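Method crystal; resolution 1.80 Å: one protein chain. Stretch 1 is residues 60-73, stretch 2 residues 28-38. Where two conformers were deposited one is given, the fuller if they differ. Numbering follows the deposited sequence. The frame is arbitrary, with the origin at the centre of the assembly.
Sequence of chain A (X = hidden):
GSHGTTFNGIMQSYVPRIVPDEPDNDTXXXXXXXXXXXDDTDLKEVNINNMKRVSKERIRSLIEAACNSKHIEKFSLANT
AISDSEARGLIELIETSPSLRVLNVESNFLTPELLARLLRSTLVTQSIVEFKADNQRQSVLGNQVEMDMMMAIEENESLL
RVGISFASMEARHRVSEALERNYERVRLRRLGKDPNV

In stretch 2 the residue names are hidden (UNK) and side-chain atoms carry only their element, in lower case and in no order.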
# COMPACT_ATOMS: atom_id res chain seq x y z
N ARG A 60 14.21 -5.86 1.70
CA ARG A 60 14.05 -6.00 0.25
C ARG A 60 13.69 -7.44 -0.09
O ARG A 60 12.85 -7.68 -0.96
CB ARG A 60 15.34 -5.62 -0.48
CG ARG A 60 15.61 -4.13 -0.60
CD ARG A 60 16.90 -3.90 -1.38
NE ARG A 60 17.11 -2.49 -1.74
CZ ARG A 60 18.15 -2.04 -2.43
NH1 ARG A 60 19.08 -2.89 -2.85
NH2 ARG A 60 18.26 -0.75 -2.72
N SER A 61 14.32 -8.39 0.58
CA SER A 61 14.03 -9.80 0.32
C SER A 61 12.63 -10.18 0.79
O SER A 61 11.97 -11.03 0.19
CB SER A 61 15.08 -10.69 1.00
OG SER A 61 15.16 -10.42 2.39
N LEU A 62 12.17 -9.54 1.86
CA LEU A 62 10.84 -9.79 2.40
C LEU A 62 9.79 -9.33 1.39
O LEU A 62 8.86 -10.07 1.06
CB LEU A 62 10.65 -9.03 3.72
CG LEU A 62 9.26 -9.13 4.37
CD1 LEU A 62 8.98 -10.58 4.77
CD2 LEU A 62 9.20 -8.22 5.57
N ILE A 63 9.95 -8.11 0.89
CA ILE A 63 9.03 -7.55 -0.10
C ILE A 63 9.00 -8.45 -1.33
O ILE A 63 7.93 -8.77 -1.85
CB ILE A 63 9.46 -6.13 -0.52
CG1 ILE A 63 9.26 -5.16 0.65
CG2 ILE A 63 8.66 -5.69 -1.74
CD1 ILE A 63 9.88 -3.79 0.44
N GLU A 64 10.17 -8.86 -1.79
CA GLU A 64 10.27 -9.72 -2.96
C GLU A 64 9.58 -11.05 -2.70
O GLU A 64 8.93 -11.61 -3.57
CB GLU A 64 11.75 -9.94 -3.32
CG GLU A 64 11.98 -10.77 -4.57
CD GLU A 64 13.46 -10.93 -4.89
OE1 GLU A 64 13.78 -11.58 -5.90
OE2 GLU A 64 14.30 -10.41 -4.12
N ALA A 65 9.73 -11.56 -1.48
CA ALA A 65 9.12 -12.83 -1.11
C ALA A 65 7.60 -12.72 -1.15
O ALA A 65 6.91 -13.61 -1.66
CB ALA A 65 9.57 -13.23 0.29
N ALA A 66 7.08 -11.61 -0.64
CA ALA A 66 5.64 -11.37 -0.61
C ALA A 66 4.99 -11.48 -1.99
O ALA A 66 3.81 -11.79 -2.10
CB ALA A 66 5.35 -10.00 -0.00
N CYS A 67 5.77 -11.22 -3.04
CA CYS A 67 5.26 -11.30 -4.41
C CYS A 67 4.86 -12.71 -4.81
O CYS A 67 4.05 -12.90 -5.71
CB CYS A 67 6.29 -10.77 -5.40
SG CYS A 67 6.64 -9.02 -5.24
N ASN A 68 5.44 -13.70 -4.14
CA ASN A 68 5.15 -15.10 -4.45
C ASN A 68 3.92 -15.64 -3.73
O ASN A 68 3.46 -16.74 -4.02
CB ASN A 68 6.37 -15.96 -4.10
CG ASN A 68 7.61 -15.53 -4.86
OD1 ASN A 68 7.63 -15.56 -6.09
ND2 ASN A 68 8.63 -15.11 -4.13
N SER A 69 3.39 -14.86 -2.79
CA SER A 69 2.22 -15.28 -2.03
C SER A 69 0.90 -14.80 -2.61
O SER A 69 0.72 -13.61 -2.88
CB SER A 69 2.33 -14.80 -0.59
OG SER A 69 1.09 -14.96 0.08
N LYS A 70 -0.04 -15.72 -2.79
CA LYS A 70 -1.35 -15.36 -3.30
C LYS A 70 -2.33 -15.37 -2.13
O LYS A 70 -3.54 -15.37 -2.32
CB LYS A 70 -1.81 -16.34 -4.39
CG LYS A 70 -1.81 -17.80 -3.97
CD LYS A 70 -2.29 -18.68 -5.12
CE LYS A 70 -2.15 -20.15 -4.80
NZ LYS A 70 -2.92 -20.54 -3.59
N HIS A 71 -1.77 -15.36 -0.92
CA HIS A 71 -2.58 -15.40 0.29
C HIS A 71 -2.43 -14.18 1.20
O HIS A 71 -3.36 -13.82 1.91
CB HIS A 71 -2.25 -16.67 1.07
CG HIS A 71 -2.46 -17.93 0.28
ND1 HIS A 71 -3.72 -18.44 0.02
CD2 HIS A 71 -1.59 -18.76 -0.33
CE1 HIS A 71 -3.60 -19.53 -0.72
NE2 HIS A 71 -2.32 -19.74 -0.95
N ILE A 72 -1.27 -13.54 1.18
CA ILE A 72 -1.05 -12.39 2.05
C ILE A 72 -2.16 -11.35 1.89
O ILE A 72 -2.51 -10.96 0.78
CB ILE A 72 0.33 -11.74 1.79
CG1 ILE A 72 0.54 -10.57 2.75
CG2 ILE A 72 0.44 -11.32 0.33
CD1 ILE A 72 1.94 -9.97 2.70
N GLU A 73 -2.71 -10.92 3.02
CA GLU A 73 -3.80 -9.95 3.04
C GLU A 73 -3.41 -8.61 3.65
O GLU A 73 -3.98 -7.58 3.31
CB GLU A 73 -4.99 -10.52 3.83
CG GLU A 73 -5.72 -11.64 3.10
CD GLU A 73 -6.78 -12.30 3.95
OE1 GLU A 73 -7.28 -11.65 4.90
OE2 GLU A 73 -7.13 -13.46 3.66
N UNK A 28 9.04 -12.62 13.06
CA UNK A 28 10.19 -13.38 12.57
C UNK A 28 10.38 -13.11 11.08
O UNK A 28 9.89 -13.86 10.24
c UNK A 28 9.96 -14.87 12.80
o UNK A 28 11.40 -16.68 13.30
o UNK A 28 11.96 -15.38 11.62
c UNK A 28 11.20 -15.70 12.56
N UNK A 29 11.09 -12.03 10.76
CA UNK A 29 11.33 -11.66 9.36
C UNK A 29 11.83 -12.83 8.53
O UNK A 29 11.34 -13.08 7.43
c UNK A 29 12.60 -10.17 7.79
c UNK A 29 11.85 -9.29 10.00
c UNK A 29 12.36 -10.51 9.25
N UNK A 30 12.81 -13.55 9.06
CA UNK A 30 13.39 -14.69 8.36
C UNK A 30 12.34 -15.75 8.03
O UNK A 30 12.28 -16.26 6.91
o UNK A 30 16.45 -15.36 6.23
c UNK A 30 16.23 -14.96 7.39
c UNK A 30 14.51 -15.30 9.20
o UNK A 30 16.49 -13.79 7.77
c UNK A 30 15.62 -15.93 8.39
N UNK A 31 11.51 -16.08 9.02
CA UNK A 31 10.47 -17.08 8.82
C UNK A 31 9.45 -16.60 7.78
O UNK A 31 9.03 -17.36 6.91
o UNK A 31 8.74 -18.36 9.95
c UNK A 31 9.76 -17.39 10.14
N UNK A 32 9.07 -15.33 7.88
CA UNK A 32 8.11 -14.75 6.94
C UNK A 32 8.64 -14.85 5.52
O UNK A 32 7.90 -15.20 4.59
s UNK A 32 6.82 -13.04 8.77
c UNK A 32 7.84 -13.28 7.30
N UNK A 33 9.92 -14.54 5.34
CA UNK A 33 10.54 -14.61 4.02
C UNK A 33 10.39 -16.02 3.45
O UNK A 33 9.90 -16.20 2.33
c UNK A 33 12.73 -14.65 2.77
c UNK A 33 12.04 -14.25 4.08
c UNK A 33 12.20 -12.75 4.34
c UNK A 33 13.64 -12.30 4.52
N UNK A 34 10.80 -17.02 4.22
CA UNK A 34 10.71 -18.40 3.76
C UNK A 34 9.28 -18.83 3.48
O UNK A 34 9.01 -19.47 2.47
c UNK A 34 11.33 -19.35 4.80
n UNK A 34 13.37 -19.09 6.08
c UNK A 34 12.84 -19.23 4.87
o UNK A 34 13.53 -19.26 3.85
N UNK A 35 8.35 -18.47 4.37
CA UNK A 35 6.96 -18.85 4.19
C UNK A 35 6.30 -18.17 2.99
O UNK A 35 5.57 -18.82 2.24
c UNK A 35 6.58 -19.41 6.66
c UNK A 35 6.16 -18.54 5.47
n UNK A 35 2.14 -19.34 8.35
n UNK A 35 4.35 -19.40 7.73
n UNK A 35 3.72 -18.27 9.63
c UNK A 35 3.40 -19.00 8.57
c UNK A 35 5.77 -19.07 7.89
N UNK A 36 6.55 -16.88 2.81
CA UNK A 36 5.97 -16.16 1.68
C UNK A 36 6.47 -16.73 0.35
O UNK A 36 5.70 -16.88 -0.60
c UNK A 36 6.29 -14.66 1.78
c UNK A 36 6.11 -12.51 3.04
c UNK A 36 4.05 -13.83 2.50
c UNK A 36 5.53 -13.90 2.87
N UNK A 37 7.76 -17.05 0.30
CA UNK A 37 8.35 -17.61 -0.91
C UNK A 37 7.68 -18.92 -1.30
O UNK A 37 7.51 -19.22 -2.48
n UNK A 37 13.01 -15.75 -0.54
c UNK A 37 9.85 -17.85 -0.72
n UNK A 37 14.83 -16.83 0.36
c UNK A 37 14.28 -15.73 -0.13
n UNK A 37 14.98 -14.61 -0.21
c UNK A 37 12.16 -16.94 -0.49
c UNK A 37 10.69 -16.60 -0.70
N UNK A 38 7.31 -19.71 -0.30
CA UNK A 38 6.67 -21.00 -0.53
C UNK A 38 5.16 -20.84 -0.67
O UNK A 38 4.42 -21.83 -0.71
c UNK A 38 7.00 -21.96 0.61
c UNK A 38 8.80 -23.13 1.95
c UNK A 38 8.49 -22.17 0.82
o UNK A 38 9.53 -24.12 1.70
o UNK A 38 8.33 -22.91 3.08
O HOH W 1 13.26 -13.02 -1.71

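Position 28 carries two carbons, the second bearing two oxygens, and touches nothing on stretch 1: D28. It caps the helix, its OD1 accepting from the N of residue 31 at 2.7 Å.

Position 29 has one carbon carrying two more, a fork at CB; its backbone O lies 4.3 Å from L62 CD1. This is V29.

Position 30 shows three carbons ending in two oxygens and stays out of contact: E30. Position 31, one carbon then one oxygen, is also clear of stretch 1: S31.

At position 32 a carbon is followed by a sulfur. CB points toward stretch 1 and packs 3.9 Å from L62 CD1. That is C32.

Position 33 has four carbons, forked at the first, with one arm two carbons long; that arm packs on L62 and reaches S61. The pattern identifies I33. Its CG1 lies 3.9 Å from L62 CD1, and its CD1 comes within 3.2 Å of S61 OG.

Position 34 has two carbons, the second carrying an oxygen and a nitrogen, and points away: N34. Position 35 runs through three carbons and a nitrogen to a carbon with two more nitrogens, and does not reach stretch 1: R35.

Position 36 has four carbons forked at the second, one branch packing on L62 and A66, the other on S69 and I72: L36. It gives up the largest area in the contact. CD1 meets L62 CD1 at 3.9 Å and A66 CB at 4.0 Å, while CD2 lies 3.7 Å from S69 CB and 4.3 Å from I72 CB, so the fork spans the helix and the loop after it.

Position 37 repeats the guanidinium chain of 35 but is extended. CA-to-CB points away, yet the chain packs on A65 and continues to S61: R37. CG lies 3.7 Å from A65 CB, and NH2 4.1 Å from S61 CB. NH2 also donates to a water at 2.8 Å, which in turn donates to S61 O at 3.0 Å.

Position 38, three carbons ending in two oxygens, is E38, the first residue to leave helical geometry; its side chain stays clear.

The contact works by shape. Two helices run in roughly the same direction, 26° apart, with axes approaching to 8.1 Å. L62 is a knob among V29, C32, I33 and L36. The small A65 accompanies a close backbone approach, its CA 4.8 Å from R37 CA and its CB 3.6 Å from I33 O. No direct hydrogen bond crosses; the water between R37 NH2 and S61 O supplies a polar bridge.

Stretch 2, residues 28-38: DVESCINRLRE
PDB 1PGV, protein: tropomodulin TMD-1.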